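Local coordinates for 6b protein (Agrobacterium vitis, PDB 3AQ2) that disturbs plant cell proliferation, probably by acting on the host's microRNA machinery, and has a fold related to that of ADP-ribosylating toxins, at residues A[68-73]-A[133-138]. Residues are numbered along the deposited sequence; the frame is centred on the assembly and turned at random.
Sequences VYVDEV and FFLAIL
The carbonyl oxygen of Val68 takes the N-H of Leu135 in an almost straight bond (N to O 2.9 Å) and also meets the CA of Phe134 in a longer CA-H...O contact. Val68 N returns a bond to Leu135 O, and Val70 and Phe133 exchange the next pair. In that second pair Phe133 N reaches Val70 O at 2.8 Å but bends, with 148° at the hydrogen. Strands 66-70 and 133-137 thus run antiparallel in the mixed sheet of this ADP-ribosylation-type fold, 66-70 at one margin, and 133-137 bonds on its other side to strand 199-202. On one face Tyr69 CD2 rests on Phe134 CB at 3.9 Å; the Tyr69 hydroxyl hydrogen-bonds Met98 O, while the Phe134 ring leads away to Leu23 and Leu27 of helix 20-38. On the opposite face Val70 CG1 meets Leu135 CD1 at 4.0 Å, close to Pro85, and Val68 CG2 touches Ile137 CD1. Past the strand end, Glu72 starts helix 72-81 with CG anti to the backbone N (chi1 -161°), which puts CG over one face of the Phe133 ring, 3.5 Å from its centroid; the chain runs on extended, and the carboxylate plane stacks 12° from the ring plane.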
# COMPACT_ATOMS: atom_id res chain seq x y z
N VAL A 68 -0.12 1.07 3.07
CA VAL A 68 1.17 1.76 2.98
C VAL A 68 0.95 3.12 3.65
O VAL A 68 0.18 3.94 3.17
CB VAL A 68 1.67 1.92 1.52
CG1 VAL A 68 2.95 2.75 1.49
CG2 VAL A 68 1.92 0.54 0.89
N TYR A 69 1.62 3.31 4.78
CA TYR A 69 1.44 4.52 5.57
C TYR A 69 2.24 5.70 5.01
O TYR A 69 3.39 5.53 4.57
CB TYR A 69 1.75 4.23 7.05
CG TYR A 69 0.69 3.31 7.62
CD1 TYR A 69 0.87 1.92 7.66
CD2 TYR A 69 -0.54 3.83 8.03
CE1 TYR A 69 -0.13 1.08 8.15
CE2 TYR A 69 -1.55 2.99 8.53
CZ TYR A 69 -1.34 1.63 8.59
OH TYR A 69 -2.36 0.84 9.06
N VAL A 70 1.62 6.88 5.00
CA VAL A 70 2.19 8.06 4.34
C VAL A 70 1.76 9.34 5.07
O VAL A 70 0.89 9.30 5.96
CB VAL A 70 1.75 8.16 2.85
CG1 VAL A 70 2.24 6.96 2.04
CG2 VAL A 70 0.23 8.28 2.74
N ASP A 71 2.36 10.47 4.71
CA ASP A 71 1.91 11.78 5.18
C ASP A 71 0.77 12.29 4.27
O ASP A 71 0.51 11.69 3.22
CB ASP A 71 3.08 12.74 5.14
CG ASP A 71 3.63 12.89 3.75
OD1 ASP A 71 4.40 12.00 3.31
OD2 ASP A 71 3.26 13.88 3.08
N GLU A 72 0.08 13.38 4.65
CA GLU A 72 -1.09 13.78 3.85
C GLU A 72 -0.73 14.27 2.46
O GLU A 72 -1.45 14.00 1.50
CB GLU A 72 -2.02 14.79 4.55
CG GLU A 72 -3.42 14.80 3.89
CD GLU A 72 -4.40 15.80 4.46
OE1 GLU A 72 -4.07 16.50 5.46
OE2 GLU A 72 -5.52 15.90 3.90
N VAL A 73 0.40 14.97 2.33
CA VAL A 73 0.82 15.46 1.01
C VAL A 73 1.06 14.28 0.06
O VAL A 73 0.57 14.26 -1.08
CB VAL A 73 2.03 16.41 1.10
CG1 VAL A 73 2.53 16.79 -0.30
CG2 VAL A 73 1.64 17.66 1.87
N PHE A 133 -1.46 9.28 7.54
CA PHE A 133 -2.43 8.91 6.49
C PHE A 133 -2.06 7.56 5.89
O PHE A 133 -1.04 6.98 6.25
CB PHE A 133 -2.48 10.01 5.42
CG PHE A 133 -3.14 11.27 5.91
CD1 PHE A 133 -2.49 12.09 6.83
CD2 PHE A 133 -4.45 11.58 5.54
CE1 PHE A 133 -3.12 13.23 7.35
CE2 PHE A 133 -5.09 12.72 6.06
CZ PHE A 133 -4.41 13.55 6.96
N PHE A 134 -2.89 7.04 4.99
CA PHE A 134 -2.58 5.73 4.41
C PHE A 134 -3.08 5.61 2.99
O PHE A 134 -4.03 6.29 2.58
CB PHE A 134 -3.18 4.59 5.25
CG PHE A 134 -4.70 4.55 5.23
CD1 PHE A 134 -5.39 3.85 4.22
CD2 PHE A 134 -5.44 5.22 6.21
CE1 PHE A 134 -6.80 3.81 4.19
CE2 PHE A 134 -6.86 5.19 6.19
CZ PHE A 134 -7.54 4.49 5.18
N LEU A 135 -2.42 4.72 2.26
CA LEU A 135 -2.88 4.22 0.97
C LEU A 135 -3.28 2.76 1.20
O LEU A 135 -2.50 1.98 1.74
CB LEU A 135 -1.74 4.29 -0.05
CG LEU A 135 -1.14 5.69 -0.27
CD1 LEU A 135 0.12 5.61 -1.13
CD2 LEU A 135 -2.18 6.60 -0.90
N ALA A 136 -4.49 2.40 0.81
CA ALA A 136 -4.94 1.01 0.87
C ALA A 136 -4.76 0.38 -0.50
O ALA A 136 -5.22 0.92 -1.52
CB ALA A 136 -6.40 0.95 1.34
N ILE A 137 -4.07 -0.77 -0.53
CA ILE A 137 -3.74 -1.42 -1.79
C ILE A 137 -4.04 -2.90 -1.77
O ILE A 137 -4.18 -3.51 -0.70
CB ILE A 137 -2.23 -1.26 -2.14
CG1 ILE A 137 -1.34 -1.91 -1.06
CG2 ILE A 137 -1.88 0.22 -2.42
CD1 ILE A 137 0.11 -2.12 -1.53
N LEU A 138 -4.17 -3.46 -2.97
CA LEU A 138 -4.05 -4.89 -3.18
C LEU A 138 -2.65 -5.12 -3.74
O LEU A 138 -2.21 -4.42 -4.66
CB LEU A 138 -5.13 -5.39 -4.13
CG LEU A 138 -6.51 -5.37 -3.47
CD1 LEU A 138 -7.60 -5.39 -4.52
CD2 LEU A 138 -6.68 -6.53 -2.48